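Local coordinates for protein CysE, serine acetyltransferase (Brucella abortus, PDB 4HZD) that probably transfers the acetyl group of acetyl-coenzyme A to L-serine, making the O-acetylserine used in cysteine biosynthesis, at residues W129-G134 / D153-A158; S50-V55 / P85-V90; P103-F108 / L113-F118; P18-I23 / A43-Q48. All coordinates share one frame; numbering follows the deposited sequence.

Contact 1 of 4, residues W129-G134 / D153-A158; sequences WLYKQG and DIHPAA
Tyr131, in the last turn of helix 116-132, lies over the turn formed by Pro156 and its neighbours. Its CB meets Pro156 CB at 3.8 Å, and the two side chains cross at about a right angle. The ring carbon CG is almost as near to that same methylene. With CG anti to its own backbone N (chi1 -173°), the phenol leans out across the turn. Further along the ring, CE2 rests on the methyl CB of Ala157 at 3.7 Å. At the far end, Tyr131 OH sits near the plane of the His155 imidazole, 3.9 Å from CE1. The two rings form an offset edge-to-face pair, with planes at 82° and the edge of His155 toward the tyrosine face.

The type I turn from His155 to Ala158 follows strand 152-154, the first strand of the left-handed beta-helix. The contact therefore joins the helical N-terminal part to the start of that domain. Inside the turn, Ala157 N donates to His155 ND1 at 3.0 Å, close to the imidazole plane. His155 NE2 bonds to Ala104 O of a second subunit. Pro156 O is bonded by His128 of the same chain.

Because ND1 accepts and NE2 faces a carbonyl oxygen, the imidazole proton probably sits on NE2. The two bonds fix the ring's rotation, while its contact with the tyrosine is purely van der Waals and aromatic.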
loop_
_atom_site.group_PDB
_atom_site.type_symbol
_atom_site.label_atom_id
_atom_site.label_comp_id
_atom_site.label_asym_id
_atom_site.label_seq_id
_atom_site.Cartn_x
_atom_site.Cartn_y
_atom_site.Cartn_z
ATOM N N TRP A 129 22.369 -6.866 17.019
ATOM C CA TRP A 129 23.199 -7.732 16.187
ATOM C C TRP A 129 23.746 -7.010 14.928
ATOM O O TRP A 129 24.976 -7.042 14.625
ATOM C CB TRP A 129 22.393 -8.995 15.840
ATOM C CG TRP A 129 23.174 -9.965 14.990
ATOM C CD1 TRP A 129 24.310 -10.704 15.349
ATOM C CD2 TRP A 129 22.960 -10.263 13.573
ATOM N NE1 TRP A 129 24.757 -11.445 14.279
ATOM C CE2 TRP A 129 24.002 -11.218 13.189
ATOM C CE3 TRP A 129 22.038 -9.845 12.613
ATOM C CZ2 TRP A 129 24.088 -11.719 11.906
ATOM C CZ3 TRP A 129 22.120 -10.371 11.328
ATOM C CH2 TRP A 129 23.119 -11.289 10.984
ATOM N N LEU A 130 22.836 -6.367 14.177
ATOM C CA LEU A 130 23.210 -5.590 12.980
ATOM C C LEU A 130 24.267 -4.545 13.314
ATOM O O LEU A 130 25.238 -4.388 12.572
ATOM C CB LEU A 130 21.965 -4.896 12.355
ATOM C CG LEU A 130 21.003 -5.917 11.739
ATOM C CD1 LEU A 130 19.740 -5.243 11.254
ATOM C CD2 LEU A 130 21.648 -6.663 10.573
ATOM N N TYR A 131 24.068 -3.838 14.436
ATOM C CA TYR A 131 24.969 -2.751 14.863
ATOM C C TYR A 131 26.374 -3.324 15.107
ATOM O O TYR A 131 27.360 -2.781 14.600
ATOM C CB TYR A 131 24.407 -2.055 16.105
ATOM C CG TYR A 131 25.131 -0.807 16.591
ATOM C CD1 TYR A 131 24.937 0.432 15.977
ATOM C CD2 TYR A 131 26.011 -0.869 17.676
ATOM C CE1 TYR A 131 25.592 1.560 16.430
ATOM C CE2 TYR A 131 26.667 0.270 18.150
ATOM C CZ TYR A 131 26.451 1.475 17.525
ATOM O OH TYR A 131 27.072 2.614 18.022
ATOM N N LYS A 132 26.439 -4.464 15.792
ATOM C CA LYS A 132 27.735 -5.131 16.088
ATOM C C LYS A 132 28.397 -5.647 14.809
ATOM O O LYS A 132 29.613 -5.830 14.762
ATOM C CB LYS A 132 27.553 -6.314 17.060
ATOM C CG LYS A 132 27.243 -5.954 18.504
ATOM C CD LYS A 132 26.476 -7.070 19.237
ATOM C CE LYS A 132 26.476 -8.455 18.545
ATOM N NZ LYS A 132 25.631 -9.537 19.193
ATOM N N GLN A 133 27.602 -5.889 13.769
ATOM C CA GLN A 133 28.149 -6.378 12.485
ATOM C C GLN A 133 28.679 -5.231 11.608
ATOM O O GLN A 133 29.150 -5.465 10.510
ATOM C CB GLN A 133 27.130 -7.234 11.736
ATOM C CG GLN A 133 26.736 -8.530 12.436
ATOM C CD GLN A 133 27.900 -9.503 12.599
ATOM O OE1 GLN A 133 28.410 -9.703 13.707
ATOM N NE2 GLN A 133 28.330 -10.106 11.496
ATOM N N GLY A 134 28.611 -4.001 12.097
ATOM C CA GLY A 134 28.971 -2.814 11.283
ATOM C C GLY A 134 27.856 -2.346 10.340
ATOM O O GLY A 134 28.066 -1.457 9.500
ATOM N N ASP A 153 12.090 3.741 22.074
ATOM C CA ASP A 153 13.328 4.278 21.482
ATOM C C ASP A 153 14.490 3.622 22.245
ATOM O O ASP A 153 14.857 4.037 23.364
ATOM C CB ASP A 153 13.341 5.821 21.530
ATOM C CG ASP A 153 14.647 6.403 21.091
ATOM O OD1 ASP A 153 15.582 5.594 20.950
ATOM O OD2 ASP A 153 14.753 7.645 20.857
ATOM N N ILE A 154 15.021 2.563 21.661
ATOM C CA ILE A 154 16.108 1.789 22.292
ATOM C C ILE A 154 17.343 1.893 21.411
ATOM O O ILE A 154 17.322 1.462 20.240
ATOM C CB ILE A 154 15.701 0.316 22.496
ATOM C CG1 ILE A 154 14.356 0.226 23.240
ATOM C CG2 ILE A 154 16.800 -0.459 23.210
ATOM C CD1 ILE A 154 13.726 -1.153 23.382
ATOM N N HIS A 155 18.425 2.467 21.944
ATOM C CA HIS A 155 19.649 2.534 21.172
ATOM C C HIS A 155 20.184 1.147 20.867
ATOM O O HIS A 155 20.208 0.287 21.746
ATOM C CB HIS A 155 20.712 3.369 21.868
ATOM C CG HIS A 155 21.863 3.729 20.964
ATOM N ND1 HIS A 155 22.834 2.845 20.623
ATOM C CD2 HIS A 155 22.152 4.904 20.285
ATOM C CE1 HIS A 155 23.710 3.451 19.798
ATOM N NE2 HIS A 155 23.303 4.706 19.615
ATOM N N PRO A 156 20.604 0.892 19.604
ATOM C CA PRO A 156 21.038 -0.474 19.269
ATOM C C PRO A 156 22.245 -0.994 20.057
ATOM O O PRO A 156 22.432 -2.188 20.087
ATOM C CB PRO A 156 21.393 -0.405 17.769
ATOM C CG PRO A 156 20.623 0.770 17.242
ATOM C CD PRO A 156 20.468 1.742 18.399
ATOM N N ALA A 157 23.017 -0.120 20.698
ATOM C CA ALA A 157 24.191 -0.523 21.507
ATOM C C ALA A 157 23.784 -0.918 22.912
ATOM O O ALA A 157 24.605 -1.464 23.664
ATOM C CB ALA A 157 25.243 0.596 21.566
ATOM N N ALA A 158 22.523 -0.648 23.265
ATOM C CA ALA A 158 21.994 -1.038 24.570
ATOM C C ALA A 158 22.063 -2.551 24.666
ATOM O O ALA A 158 22.044 -3.231 23.635
ATOM C CB ALA A 158 20.547 -0.561 24.784
#

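Contact 2 of 4, residues S50-V55 / P85-V90; sequences SLEEAV and PEWSHV
Glu52 OE2 is held by two groups of helix 87-101: Arg92 NH1 in a salt bridge and Ser88 OG in a hydrogen bond. The modelled distance from Ser88 OG to Glu52 OE2 is 2.3 Å. That is too short to be taken literally, so the length and local geometry of the serine bond are doubtful. The glutamate chain bends at chi2 (86°), which turns its carboxylate toward the serine. Arg92 NH1 also bonds to Ser88 O, so one arginine holds both partners.

Helices 51-63 and 87-101 pack here in the helical N-terminal domain of the serine acetyltransferase. Ser50 is the N-cap of the first of them, with its OG accepting from Glu53 N at 3.2 Å. The apolar half of the contact is built on Trp87. The six-membered ring of its indole reaches Glu52 and Val55. Val55 CG1 lies 3.9 Å from Trp87 CZ2 and 4.0 Å from CH2, approaching the ring at a slant. Glu52 CB is 4.2 Å from Trp87 CZ3. The polar end of the indole points elsewhere, with NE1 bonded to Gln122. Phe77 meets the same ring system, with planes at about 25°.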
loop_
_atom_site.group_PDB
_atom_site.type_symbol
_atom_site.label_atom_id
_atom_site.label_comp_id
_atom_site.label_asym_id
_atom_site.label_seq_id
_atom_site.Cartn_x
_atom_site.Cartn_y
_atom_site.Cartn_z
ATOM N N SER A 50 7.410 -22.699 12.234
ATOM C CA SER A 50 8.078 -22.540 13.534
ATOM C C SER A 50 7.644 -21.260 14.244
ATOM O O SER A 50 7.187 -20.298 13.608
ATOM C CB SER A 50 9.617 -22.568 13.368
ATOM O OG SER A 50 10.109 -21.412 12.685
ATOM N N LEU A 51 7.776 -21.254 15.567
ATOM C CA LEU A 51 7.496 -20.060 16.340
ATOM C C LEU A 51 8.420 -18.928 15.915
ATOM O O LEU A 51 7.972 -17.800 15.774
ATOM C CB LEU A 51 7.601 -20.374 17.843
ATOM C CG LEU A 51 7.404 -19.218 18.835
ATOM C CD1 LEU A 51 6.023 -18.557 18.693
ATOM C CD2 LEU A 51 7.543 -19.796 20.228
ATOM N N GLU A 52 9.701 -19.236 15.665
ATOM C CA GLU A 52 10.657 -18.212 15.218
ATOM C C GLU A 52 10.176 -17.503 13.965
ATOM O O GLU A 52 10.231 -16.266 13.862
ATOM C CB GLU A 52 12.023 -18.837 14.930
ATOM C CG GLU A 52 12.775 -19.342 16.143
ATOM C CD GLU A 52 12.425 -20.776 16.581
ATOM O OE1 GLU A 52 11.465 -21.418 16.097
ATOM O OE2 GLU A 52 13.124 -21.277 17.472
ATOM N N GLU A 53 9.703 -18.286 13.010
ATOM C CA GLU A 53 9.190 -17.732 11.760
ATOM C C GLU A 53 7.899 -16.935 11.939
ATOM O O GLU A 53 7.747 -15.898 11.311
ATOM C CB GLU A 53 9.072 -18.798 10.681
ATOM C CG GLU A 53 10.415 -19.135 10.050
ATOM C CD GLU A 53 10.349 -20.429 9.261
ATOM O OE1 GLU A 53 10.533 -20.375 8.030
ATOM O OE2 GLU A 53 10.081 -21.499 9.875
ATOM N N ALA A 54 6.995 -17.387 12.811
ATOM C CA ALA A 54 5.812 -16.578 13.148
ATOM C C ALA A 54 6.153 -15.181 13.749
ATOM O O ALA A 54 5.506 -14.173 13.373
ATOM C CB ALA A 54 4.905 -17.338 14.118
ATOM N N VAL A 55 7.079 -15.167 14.723
ATOM C CA VAL A 55 7.522 -13.944 15.455
ATOM C C VAL A 55 8.209 -13.020 14.457
ATOM O O VAL A 55 7.846 -11.825 14.354
ATOM C CB VAL A 55 8.467 -14.273 16.689
ATOM C CG1 VAL A 55 9.153 -13.038 17.304
ATOM C CG2 VAL A 55 7.700 -14.998 17.795
ATOM N N PRO A 85 21.603 -18.674 17.219
ATOM C CA PRO A 85 20.683 -19.766 17.537
ATOM C C PRO A 85 20.022 -19.647 18.902
ATOM O O PRO A 85 18.923 -20.176 19.096
ATOM C CB PRO A 85 21.569 -21.041 17.495
ATOM C CG PRO A 85 22.897 -20.611 17.003
ATOM C CD PRO A 85 23.006 -19.131 17.087
ATOM N N GLU A 86 20.682 -18.985 19.845
ATOM C CA GLU A 86 20.125 -18.797 21.187
ATOM C C GLU A 86 18.832 -17.955 21.156
ATOM O O GLU A 86 18.060 -17.964 22.113
ATOM C CB GLU A 86 21.152 -18.127 22.110
ATOM C CG GLU A 86 21.530 -16.725 21.654
ATOM C CD GLU A 86 22.782 -16.737 20.773
ATOM O OE1 GLU A 86 22.985 -17.687 19.950
ATOM O OE2 GLU A 86 23.583 -15.788 20.912
ATOM N N TRP A 87 18.588 -17.245 20.061
ATOM C CA TRP A 87 17.359 -16.429 19.972
ATOM C C TRP A 87 16.087 -17.257 20.122
ATOM O O TRP A 87 15.117 -16.800 20.692
ATOM C CB TRP A 87 17.363 -15.538 18.731
ATOM C CG TRP A 87 16.173 -14.632 18.697
ATOM C CD1 TRP A 87 15.814 -13.671 19.631
ATOM C CD2 TRP A 87 15.120 -14.614 17.687
ATOM N NE1 TRP A 87 14.654 -13.063 19.275
ATOM C CE2 TRP A 87 14.178 -13.579 18.106
ATOM C CE3 TRP A 87 14.874 -15.324 16.513
ATOM C CZ2 TRP A 87 13.023 -13.307 17.388
ATOM C CZ3 TRP A 87 13.715 -15.036 15.779
ATOM C CH2 TRP A 87 12.817 -14.039 16.200
ATOM N N SER A 88 16.105 -18.495 19.638
ATOM C CA SER A 88 15.014 -19.453 19.859
ATOM C C SER A 88 14.622 -19.625 21.318
ATOM O O SER A 88 13.447 -19.631 21.643
ATOM C CB SER A 88 15.381 -20.824 19.272
ATOM O OG SER A 88 15.383 -20.778 17.863
ATOM N N HIS A 89 15.598 -19.793 22.203
ATOM C CA HIS A 89 15.312 -19.862 23.641
ATOM C C HIS A 89 14.960 -18.494 24.246
ATOM O O HIS A 89 14.019 -18.392 25.062
ATOM C CB HIS A 89 16.500 -20.482 24.369
ATOM C CG HIS A 89 16.491 -20.253 25.865
ATOM N ND1 HIS A 89 15.717 -20.960 26.695
ATOM C CD2 HIS A 89 17.204 -19.349 26.663
ATOM C CE1 HIS A 89 15.911 -20.538 27.965
ATOM N NE2 HIS A 89 16.825 -19.555 27.942
ATOM N N VAL A 90 15.704 -17.448 23.845
ATOM C CA VAL A 90 15.477 -16.092 24.369
ATOM C C VAL A 90 14.021 -15.672 24.112
ATOM O O VAL A 90 13.336 -15.207 25.037
ATOM C CB VAL A 90 16.462 -15.056 23.785
ATOM C CG1 VAL A 90 16.080 -13.637 24.169
ATOM C CG2 VAL A 90 17.912 -15.343 24.197
#

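Contact 3 of 4, residues P103-F108 / L113-F118; sequences PAYSRF and LYLKGF
The loop 103-108 and the segment 113-118 keep their backbones well apart, with Tyr105 CA and Leu115 CA, the nearest pair, 10.0 Å from each other. Side chains span the distance. Both segments belong to the helical N-terminal domain of the serine acetyltransferase, and the short helix 109-113 connects them. Leu115 occupies the N-cap position of helix 116-132.

Leu115 CD2 lies over one face of the Tyr105 ring in a CH-pi contact, 4.0 Å from the centroid and 26° off the normal. It is displaced toward the phenol end, and its nearest ring atom is CZ at 3.6 Å. The other methyl, CD1, comes 4.1 Å from Tyr105 CD2. The two side chains run past each other in opposite directions. Val98 of helix 87-101 also touches Leu115.

Arg107 and Tyr114 meet differently. Their flat groups are nearly parallel, 9° apart, but they are not stacked. The bend of the arginine chain at chi3 (-54°) helps bring the guanidinium edge beside the ring edge. Both polar ends bind elsewhere. Arg107 NH2 forms a salt bridge with Asp110. Asp137 of a third subunit takes Arg107 NH1 on one carboxylate oxygen and Tyr114 OH on the other. Arg107 and Tyr114 thus present a joint surface to the neighbouring subunit. Between the two residues themselves, the closest approach is Arg107 NH2 to Tyr114 CE2, at 3.8 Å.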
loop_
_atom_site.group_PDB
_atom_site.type_symbol
_atom_site.label_atom_id
_atom_site.label_comp_id
_atom_site.label_asym_id
_atom_site.label_seq_id
_atom_site.Cartn_x
_atom_site.Cartn_y
_atom_site.Cartn_z
ATOM N N PRO A 103 -1.480 -10.445 34.321
ATOM C CA PRO A 103 -2.804 -11.070 34.521
ATOM C C PRO A 103 -3.830 -10.756 33.402
ATOM O O PRO A 103 -4.819 -11.496 33.238
ATOM C CB PRO A 103 -3.283 -10.471 35.852
ATOM C CG PRO A 103 -2.081 -9.779 36.450
ATOM C CD PRO A 103 -1.250 -9.346 35.281
ATOM N N ALA A 104 -3.570 -9.693 32.639
ATOM C CA ALA A 104 -4.512 -9.169 31.662
ATOM C C ALA A 104 -4.670 -10.048 30.421
ATOM O O ALA A 104 -5.602 -9.851 29.657
ATOM C CB ALA A 104 -4.096 -7.756 31.261
ATOM N N TYR A 105 -3.733 -10.979 30.211
ATOM C CA TYR A 105 -3.705 -11.853 29.023
ATOM C C TYR A 105 -3.536 -13.293 29.458
ATOM O O TYR A 105 -2.721 -13.563 30.336
ATOM C CB TYR A 105 -2.565 -11.438 28.056
ATOM C CG TYR A 105 -2.710 -10.002 27.630
ATOM C CD1 TYR A 105 -3.663 -9.634 26.678
ATOM C CD2 TYR A 105 -1.965 -9.003 28.244
ATOM C CE1 TYR A 105 -3.849 -8.310 26.325
ATOM C CE2 TYR A 105 -2.139 -7.674 27.912
ATOM C CZ TYR A 105 -3.077 -7.331 26.944
ATOM O OH TYR A 105 -3.251 -6.005 26.605
ATOM N N SER A 106 -4.302 -14.210 28.854
ATOM C CA SER A 106 -4.230 -15.638 29.235
ATOM C C SER A 106 -3.487 -16.561 28.263
ATOM O O SER A 106 -3.467 -17.770 28.480
ATOM C CB SER A 106 -5.631 -16.198 29.479
ATOM O OG SER A 106 -6.245 -15.493 30.543
ATOM N N ARG A 107 -2.865 -16.023 27.209
ATOM C CA ARG A 107 -2.360 -16.925 26.160
ATOM C C ARG A 107 -0.919 -16.623 25.725
ATOM O O ARG A 107 -0.527 -15.463 25.630
ATOM C CB ARG A 107 -3.334 -16.936 24.957
ATOM C CG ARG A 107 -4.813 -17.197 25.335
ATOM C CD ARG A 107 -5.749 -16.984 24.151
ATOM N NE ARG A 107 -5.537 -15.654 23.567
ATOM C CZ ARG A 107 -6.018 -15.262 22.399
ATOM N NH1 ARG A 107 -6.773 -16.092 21.678
ATOM N NH2 ARG A 107 -5.741 -14.035 21.947
ATOM N N PHE A 108 -0.130 -17.674 25.476
ATOM C CA PHE A 108 1.191 -17.532 24.866
ATOM C C PHE A 108 1.123 -16.744 23.543
ATOM O O PHE A 108 2.078 -16.032 23.153
ATOM C CB PHE A 108 1.797 -18.910 24.604
ATOM C CG PHE A 108 2.129 -19.670 25.842
ATOM C CD1 PHE A 108 2.952 -19.112 26.816
ATOM C CD2 PHE A 108 1.643 -20.947 26.034
ATOM C CE1 PHE A 108 3.263 -19.791 27.974
ATOM C CE2 PHE A 108 1.955 -21.641 27.202
ATOM C CZ PHE A 108 2.775 -21.060 28.168
ATOM N N LEU A 113 1.265 -11.994 18.942
ATOM C CA LEU A 113 0.483 -11.230 17.945
ATOM C C LEU A 113 0.298 -9.761 18.266
ATOM O O LEU A 113 0.210 -8.958 17.351
ATOM C CB LEU A 113 -0.904 -11.843 17.764
ATOM C CG LEU A 113 -0.929 -13.256 17.223
ATOM C CD1 LEU A 113 -2.393 -13.680 17.309
ATOM C CD2 LEU A 113 -0.401 -13.296 15.791
ATOM N N TYR A 114 0.201 -9.427 19.563
ATOM C CA TYR A 114 -0.429 -8.157 19.975
ATOM C C TYR A 114 0.468 -7.158 20.714
ATOM O O TYR A 114 0.371 -5.934 20.508
ATOM C CB TYR A 114 -1.758 -8.399 20.734
ATOM C CG TYR A 114 -2.731 -9.275 19.977
ATOM C CD1 TYR A 114 -3.151 -8.936 18.679
ATOM C CD2 TYR A 114 -3.198 -10.491 20.526
ATOM C CE1 TYR A 114 -3.999 -9.770 17.953
ATOM C CE2 TYR A 114 -4.065 -11.314 19.817
ATOM C CZ TYR A 114 -4.485 -10.937 18.538
ATOM O OH TYR A 114 -5.319 -11.758 17.810
ATOM N N LEU A 115 1.365 -7.666 21.549
ATOM C CA LEU A 115 1.979 -6.775 22.521
ATOM C C LEU A 115 3.251 -6.119 21.998
ATOM O O LEU A 115 4.282 -6.774 21.771
ATOM C CB LEU A 115 2.132 -7.431 23.892
ATOM C CG LEU A 115 0.849 -8.168 24.314
ATOM C CD1 LEU A 115 1.129 -9.095 25.495
ATOM C CD2 LEU A 115 -0.317 -7.210 24.574
ATOM N N LYS A 116 3.151 -4.814 21.778
ATOM C CA LYS A 116 4.242 -4.067 21.145
ATOM C C LYS A 116 5.517 -4.075 21.982
ATOM O O LYS A 116 6.606 -4.020 21.436
ATOM C CB LYS A 116 3.797 -2.627 20.754
ATOM C CG LYS A 116 3.624 -1.675 21.927
ATOM C CD LYS A 116 2.944 -0.365 21.488
ATOM C CE LYS A 116 3.126 0.709 22.565
ATOM N NZ LYS A 116 2.235 1.883 22.287
ATOM N N GLY A 117 5.405 -4.235 23.312
ATOM C CA GLY A 117 6.618 -4.391 24.133
ATOM C C GLY A 117 7.434 -5.614 23.710
ATOM O O GLY A 117 8.657 -5.530 23.511
ATOM N N PHE A 118 6.758 -6.748 23.539
ATOM C CA PHE A 118 7.429 -7.968 23.092
ATOM C C PHE A 118 8.002 -7.770 21.663
ATOM O O PHE A 118 9.140 -8.156 21.385
ATOM C CB PHE A 118 6.458 -9.169 23.131
ATOM C CG PHE A 118 7.017 -10.402 22.503
ATOM C CD1 PHE A 118 7.892 -11.213 23.215
ATOM C CD2 PHE A 118 6.656 -10.775 21.192
ATOM C CE1 PHE A 118 8.418 -12.362 22.641
ATOM C CE2 PHE A 118 7.175 -11.925 20.612
ATOM C CZ PHE A 118 8.074 -12.717 21.329
#

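Contact 4 of 4, residues P18-I23 / A43-Q48; sequences PIWHSI and ATILNQ
Trp20 and Ile23 on helix 18-33 meet Ile45 of helix 38-46 and Gln48 in the loop that follows. In the first turn of helix 18-33, Pro18 O accepts two bonds from Ser22, which reach it from opposite faces of the carbonyl plane. Ser22 OG is 2.6 Å from Pro18 O, and the backbone Ser22 N is 3.0 Å from it.

Trp20 comes next. Its CG stands anti to the backbone N (chi1 -180°), which carries the six-membered ring across to the other helix. The ring approaches edge first. Trp20 CZ2 is 3.4 Å from Gln48 O, which lies in the indole plane. Trp20 CH2 is 3.5 Å from Ile45 O, also near that plane. The apolar side is looser, with Trp20 CZ3 4.1 Å from Ile45 CG2. Leu51 of helix 51-63 also touches the indole.

About one turn on from Trp20, Ile23 CG2 packs on Ile45 CD1 at 3.6 Å, and the two side chains cross at about a right angle. Val112 of helix 109-113 touches both isoleucines.

Ile45 lies in a wider pi-type turn at 43-46. Just after it, the side chain of Gln48 folds back, and its NE2 donates to Ala43 O at 2.9 Å. Ala43 O also receives Gln75 NE2 of a fourth subunit.

This is a buried, mainly apolar contact between neighbouring helices of the N-terminal domain. The C-H edge of the indole faces two carbonyl oxygens, an arrangement that is probably mildly attractive.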
loop_
_atom_site.group_PDB
_atom_site.type_symbol
_atom_site.label_atom_id
_atom_site.label_comp_id
_atom_site.label_asym_id
_atom_site.label_seq_id
_atom_site.Cartn_x
_atom_site.Cartn_y
_atom_site.Cartn_z
ATOM N N PRO A 18 5.974 -26.776 24.239
ATOM C CA PRO A 18 4.568 -26.505 24.540
ATOM C C PRO A 18 4.127 -25.084 24.188
ATOM O O PRO A 18 2.923 -24.867 23.974
ATOM C CB PRO A 18 4.463 -26.746 26.062
ATOM C CG PRO A 18 5.865 -26.607 26.556
ATOM C CD PRO A 18 6.709 -27.185 25.454
ATOM N N ILE A 19 5.070 -24.133 24.129
ATOM C CA ILE A 19 4.715 -22.738 23.817
ATOM C C ILE A 19 4.207 -22.663 22.377
ATOM O O ILE A 19 3.121 -22.154 22.148
ATOM C CB ILE A 19 5.853 -21.709 24.102
ATOM C CG1 ILE A 19 6.133 -21.574 25.618
ATOM C CG2 ILE A 19 5.498 -20.325 23.535
ATOM C CD1 ILE A 19 7.486 -20.913 25.972
ATOM N N TRP A 20 4.967 -23.206 21.422
ATOM C CA TRP A 20 4.537 -23.228 19.993
ATOM C C TRP A 20 3.269 -24.004 19.764
ATOM O O TRP A 20 2.394 -23.594 18.974
ATOM C CB TRP A 20 5.652 -23.820 19.155
ATOM C CG TRP A 20 5.419 -23.934 17.660
ATOM C CD1 TRP A 20 5.740 -25.014 16.851
ATOM C CD2 TRP A 20 4.848 -22.917 16.742
ATOM N NE1 TRP A 20 5.443 -24.750 15.528
ATOM C CE2 TRP A 20 4.901 -23.508 15.395
ATOM C CE3 TRP A 20 4.322 -21.626 16.896
ATOM C CZ2 TRP A 20 4.446 -22.821 14.273
ATOM C CZ3 TRP A 20 3.878 -20.939 15.763
ATOM C CH2 TRP A 20 3.915 -21.535 14.482
ATOM N N HIS A 21 3.151 -25.162 20.410
ATOM C CA HIS A 21 1.951 -25.975 20.202
ATOM C C HIS A 21 0.725 -25.304 20.739
ATOM O O HIS A 21 -0.322 -25.343 20.086
ATOM C CB HIS A 21 2.101 -27.404 20.760
ATOM C CG HIS A 21 3.196 -28.192 20.093
ATOM N ND1 HIS A 21 4.198 -28.770 20.789
ATOM C CD2 HIS A 21 3.452 -28.449 18.739
ATOM C CE1 HIS A 21 5.045 -29.383 19.926
ATOM N NE2 HIS A 21 4.594 -29.180 18.677
ATOM N N SER A 22 0.807 -24.686 21.916
ATOM C CA SER A 22 -0.363 -23.944 22.421
ATOM C C SER A 22 -0.718 -22.789 21.498
ATOM O O SER A 22 -1.896 -22.521 21.268
ATOM C CB SER A 22 -0.160 -23.375 23.828
ATOM O OG SER A 22 0.429 -24.346 24.636
ATOM N N ILE A 23 0.297 -22.076 21.003
ATOM C CA ILE A 23 0.038 -20.965 20.098
ATOM C C ILE A 23 -0.667 -21.456 18.816
ATOM O O ILE A 23 -1.610 -20.839 18.384
ATOM C CB ILE A 23 1.317 -20.160 19.760
ATOM C CG1 ILE A 23 1.701 -19.284 20.958
ATOM C CG2 ILE A 23 1.113 -19.288 18.495
ATOM C CD1 ILE A 23 3.150 -18.802 20.914
ATOM N N ALA A 43 -1.530 -16.540 7.986
ATOM C CA ALA A 43 -0.285 -16.006 7.414
ATOM C C ALA A 43 0.734 -15.761 8.515
ATOM O O ALA A 43 1.963 -15.845 8.281
ATOM C CB ALA A 43 -0.556 -14.729 6.658
ATOM N N THR A 44 0.250 -15.438 9.718
ATOM C CA THR A 44 1.220 -15.172 10.772
ATOM C C THR A 44 1.587 -16.361 11.671
ATOM O O THR A 44 2.702 -16.402 12.151
ATOM C CB THR A 44 1.122 -13.785 11.514
ATOM O OG1 THR A 44 1.288 -13.890 12.945
ATOM C CG2 THR A 44 0.060 -12.838 11.016
ATOM N N ILE A 45 0.653 -17.288 11.899
ATOM C CA ILE A 45 0.930 -18.444 12.748
ATOM C C ILE A 45 0.796 -19.759 11.959
ATOM O O ILE A 45 1.746 -20.525 11.871
ATOM C CB ILE A 45 -0.090 -18.533 13.912
ATOM C CG1 ILE A 45 -0.094 -17.258 14.794
ATOM C CG2 ILE A 45 0.070 -19.835 14.690
ATOM C CD1 ILE A 45 1.148 -17.040 15.629
ATOM N N LEU A 46 -0.409 -20.036 11.447
ATOM C CA LEU A 46 -0.746 -21.419 11.062
ATOM C C LEU A 46 0.033 -21.936 9.837
ATOM O O LEU A 46 0.368 -23.102 9.784
ATOM C CB LEU A 46 -2.254 -21.613 10.967
ATOM C CG LEU A 46 -2.889 -21.571 12.365
ATOM C CD1 LEU A 46 -4.371 -21.303 12.313
ATOM C CD2 LEU A 46 -2.614 -22.854 13.147
ATOM N N ASN A 47 0.356 -21.066 8.889
ATOM C CA ASN A 47 1.197 -21.463 7.759
ATOM C C ASN A 47 2.695 -21.517 8.103
ATOM O O ASN A 47 3.481 -21.922 7.254
ATOM C CB ASN A 47 1.045 -20.520 6.532
ATOM C CG ASN A 47 -0.342 -20.545 5.912
ATOM O OD1 ASN A 47 -1.113 -21.461 6.146
ATOM N ND2 ASN A 47 -0.656 -19.525 5.103
ATOM N N GLN A 48 3.098 -21.051 9.291
ATOM C CA GLN A 48 4.521 -20.961 9.607
ATOM C C GLN A 48 4.981 -22.314 10.134
ATOM O O GLN A 48 4.243 -22.979 10.865
ATOM C CB GLN A 48 4.779 -19.856 10.653
ATOM C CG GLN A 48 4.283 -18.473 10.221
ATOM C CD GLN A 48 5.190 -17.812 9.197
ATOM O OE1 GLN A 48 6.277 -18.306 8.909
ATOM N NE2 GLN A 48 4.757 -16.679 8.657
#

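Contacts 2, 3 and 4 all belong to the helical N-terminal domain and touch one another, whereas contact 1 joins that domain to the first coil of the beta-helix. Contact 4 is the buried one; the other three are partly buried. Trp20 of contact 4 packs against the start of 50-55 in contact 2, and Phe108 and Leu113 of contact 3 pack on contact 4. Contacts 1 and 3 use opposite ends of helix 116-132. In different subunits they are also joined, through Ala104 and His155. Only contact 2 has a hydrogen bond between its own segments, of doubtful length. Contact 1 is aromatic and apolar, contact 3 adds a guanidinium beside a ring edge, and contact 4 an indole edge facing carbonyl oxygens.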